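Local coordinates for protein beta-hexosaminidase Amuc_2018 (Akkermansia muciniphila, PDB 6JEB) that removes terminal N-acetylglucosamine and N-acetylgalactosamine units from the non-reducing ends of glycans, as a family 20 glycoside hydrolase, at residues 135-149 with 160-172. Numbering follows the deposited sequence.
Sequences RLPVPGYPKLKSVAS and PHEGMYTKQELKE
R135 lays its guanidinium alongside the extended backbone of 161-164, and NH1 donates to a lone pair of G163 O (2.9 Å), 22° out of the guanidinium plane. The same nitrogen makes a weak bond to S149 O, which also accepts from G163 N at 3.1 Å. Beyond it, NH2 lies at the edge of the H161 ring, 3.7 Å from CD2, the two planes nearly perpendicular at 85°. P99 O and A100 O take NE and NH2, so the whole group is fixed in rotation close to the substrate-binding R101. A leucine in place of R135 would probably leave G163 O and those two carbonyls without this donor. The first segment and the start of the second belong to the long excursion between strand 123-127 and helix 167-178 of the TIM barrel, and the capping box of T166 and E169 marks the entry to that helix. On the other flank M164 reaches across the 135-149 segment: with CG anti to the backbone N (chi1 179°), its chain extends until a bend at chi3 brings CE within 3.5 Å of both L136 O and L144 O. SD rests between P137 CA and K145 CB, each 3.8 Å away. Farther along, P137 CD sits 3.1 Å from Y165 O, and L136 crosses L170 at about a right angle, methyl to methyl. Water 2 joins K145 NZ to E162 OE1, which also pairs with R150.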
# COMPACT_ATOMS: atom_id res chain seq x y z
N ARG A 135 -12.66 -7.28 7.86
CA ARG A 135 -11.97 -8.53 7.58
C ARG A 135 -11.07 -9.04 8.70
O ARG A 135 -10.46 -10.12 8.54
CB ARG A 135 -11.16 -8.43 6.28
CG ARG A 135 -11.94 -7.88 5.10
CD ARG A 135 -13.19 -8.72 4.78
NE ARG A 135 -13.93 -8.10 3.69
CZ ARG A 135 -15.23 -8.27 3.46
NH1 ARG A 135 -15.94 -9.11 4.21
NH2 ARG A 135 -15.81 -7.60 2.47
N LEU A 136 -10.96 -8.32 9.83
CA LEU A 136 -10.07 -8.71 10.92
C LEU A 136 -10.87 -9.36 12.03
O LEU A 136 -11.72 -8.69 12.63
CB LEU A 136 -9.35 -7.48 11.47
CG LEU A 136 -8.44 -7.80 12.66
CD1 LEU A 136 -7.09 -8.37 12.22
CD2 LEU A 136 -8.25 -6.58 13.56
N PRO A 137 -10.61 -10.62 12.39
CA PRO A 137 -11.30 -11.21 13.54
C PRO A 137 -10.76 -10.64 14.84
O PRO A 137 -9.56 -10.39 14.98
CB PRO A 137 -10.98 -12.70 13.41
CG PRO A 137 -9.62 -12.71 12.76
CD PRO A 137 -9.64 -11.55 11.78
N VAL A 138 -11.66 -10.40 15.80
CA VAL A 138 -11.26 -9.87 17.10
C VAL A 138 -11.95 -10.69 18.18
O VAL A 138 -13.19 -10.62 18.30
CB VAL A 138 -11.59 -8.38 17.26
CG1 VAL A 138 -11.04 -7.86 18.58
CG2 VAL A 138 -11.03 -7.56 16.10
N PRO A 139 -11.21 -11.44 19.00
CA PRO A 139 -11.84 -12.18 20.09
C PRO A 139 -12.65 -11.25 20.99
O PRO A 139 -12.22 -10.14 21.32
CB PRO A 139 -10.65 -12.79 20.84
CG PRO A 139 -9.58 -12.92 19.78
CD PRO A 139 -9.77 -11.71 18.90
N GLY A 140 -13.84 -11.71 21.36
CA GLY A 140 -14.75 -10.93 22.17
C GLY A 140 -15.73 -10.09 21.38
O GLY A 140 -16.64 -9.50 21.99
N TYR A 141 -15.59 -10.01 20.06
CA TYR A 141 -16.48 -9.21 19.22
C TYR A 141 -16.97 -10.07 18.06
O TYR A 141 -16.65 -9.83 16.90
CB TYR A 141 -15.79 -7.92 18.75
CG TYR A 141 -15.48 -7.05 19.95
CD1 TYR A 141 -16.43 -6.17 20.46
CD2 TYR A 141 -14.27 -7.17 20.62
CE1 TYR A 141 -16.17 -5.41 21.58
CE2 TYR A 141 -13.99 -6.41 21.74
CZ TYR A 141 -14.95 -5.53 22.22
OH TYR A 141 -14.68 -4.78 23.34
N PRO A 142 -17.78 -11.09 18.37
CA PRO A 142 -18.18 -12.05 17.33
C PRO A 142 -19.07 -11.48 16.26
O PRO A 142 -19.17 -12.09 15.18
CB PRO A 142 -18.88 -13.16 18.12
CG PRO A 142 -19.35 -12.49 19.38
CD PRO A 142 -18.27 -11.49 19.70
N LYS A 143 -19.71 -10.33 16.48
CA LYS A 143 -20.52 -9.75 15.42
C LYS A 143 -19.69 -9.16 14.30
O LYS A 143 -20.25 -8.87 13.23
CB LYS A 143 -21.53 -8.73 15.96
CG LYS A 143 -22.55 -9.29 16.93
CD LYS A 143 -23.62 -8.23 17.21
CE LYS A 143 -24.55 -8.59 18.32
NZ LYS A 143 -25.63 -7.57 18.38
N LEU A 144 -18.38 -8.96 14.49
CA LEU A 144 -17.56 -8.60 13.34
C LEU A 144 -17.65 -9.68 12.28
O LEU A 144 -17.73 -9.39 11.08
CB LEU A 144 -16.11 -8.36 13.76
CG LEU A 144 -15.90 -7.23 14.78
CD1 LEU A 144 -14.43 -7.16 15.17
CD2 LEU A 144 -16.36 -5.90 14.20
N LYS A 145 -17.64 -10.95 12.70
CA LYS A 145 -17.80 -12.06 11.77
C LYS A 145 -19.25 -12.21 11.32
O LYS A 145 -19.53 -12.26 10.12
CB LYS A 145 -17.29 -13.37 12.39
CG LYS A 145 -17.60 -14.62 11.56
CD LYS A 145 -16.88 -14.63 10.22
CE LYS A 145 -17.26 -15.88 9.41
NZ LYS A 145 -16.49 -15.98 8.11
N SER A 146 -20.18 -12.27 12.27
CA SER A 146 -21.55 -12.64 11.90
C SER A 146 -22.26 -11.54 11.12
O SER A 146 -23.16 -11.85 10.32
CB SER A 146 -22.36 -13.03 13.13
OG SER A 146 -22.53 -11.92 13.98
N VAL A 147 -21.89 -10.28 11.34
CA VAL A 147 -22.53 -9.15 10.68
C VAL A 147 -21.57 -8.38 9.77
O VAL A 147 -21.80 -8.27 8.56
CB VAL A 147 -23.17 -8.20 11.71
CG1 VAL A 147 -23.81 -7.01 10.99
CG2 VAL A 147 -24.21 -8.94 12.56
N ALA A 148 -20.49 -7.84 10.34
CA ALA A 148 -19.68 -6.86 9.62
C ALA A 148 -18.90 -7.45 8.45
O ALA A 148 -18.48 -6.69 7.56
CB ALA A 148 -18.73 -6.15 10.59
N SER A 149 -18.70 -8.77 8.41
CA SER A 149 -17.92 -9.39 7.34
C SER A 149 -18.78 -9.79 6.15
O SER A 149 -18.25 -10.39 5.20
CB SER A 149 -17.16 -10.62 7.87
OG SER A 149 -18.03 -11.74 8.02
N PRO A 160 -24.47 -11.70 -2.74
CA PRO A 160 -23.83 -11.48 -1.44
C PRO A 160 -22.32 -11.61 -1.54
O PRO A 160 -21.79 -12.37 -2.35
CB PRO A 160 -24.43 -12.58 -0.56
CG PRO A 160 -25.74 -12.93 -1.22
CD PRO A 160 -25.47 -12.78 -2.69
N HIS A 161 -21.63 -10.85 -0.70
CA HIS A 161 -20.18 -10.92 -0.63
C HIS A 161 -19.77 -10.98 0.83
O HIS A 161 -20.23 -10.17 1.64
CB HIS A 161 -19.51 -9.72 -1.29
CG HIS A 161 -18.02 -9.84 -1.33
ND1 HIS A 161 -17.38 -10.72 -2.16
CD2 HIS A 161 -17.06 -9.25 -0.58
CE1 HIS A 161 -16.07 -10.64 -1.96
NE2 HIS A 161 -15.86 -9.77 -0.99
N GLU A 162 -18.91 -11.94 1.17
CA GLU A 162 -18.44 -12.04 2.54
C GLU A 162 -17.01 -12.54 2.56
O GLU A 162 -16.45 -12.96 1.54
CB GLU A 162 -19.32 -12.97 3.40
CG GLU A 162 -19.08 -14.46 3.19
CD GLU A 162 -19.71 -15.32 4.28
OE1 GLU A 162 -19.55 -15.00 5.48
OE2 GLU A 162 -20.37 -16.33 3.94
N GLY A 163 -16.43 -12.49 3.75
CA GLY A 163 -15.13 -13.07 3.97
C GLY A 163 -14.48 -12.49 5.21
O GLY A 163 -14.68 -11.31 5.53
N MET A 164 -13.70 -13.29 5.91
CA MET A 164 -12.93 -12.78 7.04
C MET A 164 -11.69 -13.66 7.17
O MET A 164 -11.80 -14.88 7.07
CB MET A 164 -13.76 -12.82 8.33
CG MET A 164 -12.99 -12.31 9.55
SD MET A 164 -13.98 -12.19 11.04
CE MET A 164 -14.38 -10.44 11.07
N TYR A 165 -10.53 -13.03 7.36
CA TYR A 165 -9.31 -13.80 7.58
C TYR A 165 -9.36 -14.49 8.93
O TYR A 165 -10.01 -14.01 9.87
CB TYR A 165 -8.08 -12.88 7.50
CG TYR A 165 -7.94 -12.30 6.12
CD1 TYR A 165 -7.60 -13.11 5.04
CD2 TYR A 165 -8.21 -10.95 5.88
CE1 TYR A 165 -7.52 -12.59 3.76
CE2 TYR A 165 -8.12 -10.43 4.61
CZ TYR A 165 -7.78 -11.25 3.55
OH TYR A 165 -7.71 -10.73 2.29
N THR A 166 -8.69 -15.63 9.04
CA THR A 166 -8.43 -16.18 10.36
C THR A 166 -7.11 -15.60 10.88
O THR A 166 -6.27 -15.13 10.11
CB THR A 166 -8.31 -17.70 10.32
OG1 THR A 166 -7.13 -18.07 9.59
CG2 THR A 166 -9.53 -18.32 9.65
N LYS A 167 -6.95 -15.66 12.20
CA LYS A 167 -5.68 -15.24 12.80
C LYS A 167 -4.52 -16.04 12.22
O LYS A 167 -3.45 -15.49 11.94
CB LYS A 167 -5.74 -15.37 14.32
CG LYS A 167 -4.47 -14.94 15.05
CD LYS A 167 -4.70 -14.93 16.55
CE LYS A 167 -4.09 -13.71 17.20
NZ LYS A 167 -4.38 -13.63 18.67
N GLN A 168 -4.73 -17.35 12.02
CA GLN A 168 -3.68 -18.19 11.45
C GLN A 168 -3.33 -17.77 10.02
O GLN A 168 -2.16 -17.77 9.64
CB GLN A 168 -4.13 -19.65 11.51
CG GLN A 168 -3.06 -20.66 11.22
CD GLN A 168 -3.51 -22.07 11.54
OE1 GLN A 168 -3.43 -22.52 12.69
NE2 GLN A 168 -4.00 -22.79 10.54
N GLU A 169 -4.34 -17.39 9.23
CA GLU A 169 -4.06 -16.90 7.88
C GLU A 169 -3.25 -15.61 7.92
O GLU A 169 -2.35 -15.41 7.09
CB GLU A 169 -5.35 -16.67 7.10
CG GLU A 169 -5.99 -17.93 6.56
CD GLU A 169 -7.33 -17.64 5.90
OE1 GLU A 169 -8.02 -16.70 6.36
OE2 GLU A 169 -7.68 -18.33 4.91
N LEU A 170 -3.58 -14.69 8.83
CA LEU A 170 -2.83 -13.44 8.88
C LEU A 170 -1.40 -13.67 9.35
O LEU A 170 -0.47 -13.03 8.84
CB LEU A 170 -3.57 -12.41 9.74
CG LEU A 170 -4.90 -11.97 9.14
CD1 LEU A 170 -5.66 -11.08 10.12
CD2 LEU A 170 -4.71 -11.24 7.81
N LYS A 171 -1.19 -14.59 10.30
CA LYS A 171 0.17 -14.91 10.71
C LYS A 171 0.94 -15.60 9.59
O LYS A 171 2.15 -15.37 9.43
CB LYS A 171 0.17 -15.75 12.00
CG LYS A 171 -0.32 -14.96 13.21
CD LYS A 171 -0.17 -15.73 14.52
CE LYS A 171 -0.48 -14.83 15.71
NZ LYS A 171 -0.19 -15.45 17.04
N GLU A 172 0.25 -16.43 8.79
CA GLU A 172 0.88 -17.00 7.61
C GLU A 172 1.32 -15.90 6.65
O GLU A 172 2.45 -15.91 6.15
CB GLU A 172 -0.07 -17.97 6.90
CG GLU A 172 0.55 -18.55 5.63
CD GLU A 172 -0.46 -19.19 4.69
OE1 GLU A 172 -1.64 -18.78 4.70
OE2 GLU A 172 -0.06 -20.10 3.94
O HOH W 1 -18.63 -7.98 2.89
O HOH W 2 -17.28 -13.80 6.46
O HOH W 3 -13.73 -16.55 8.76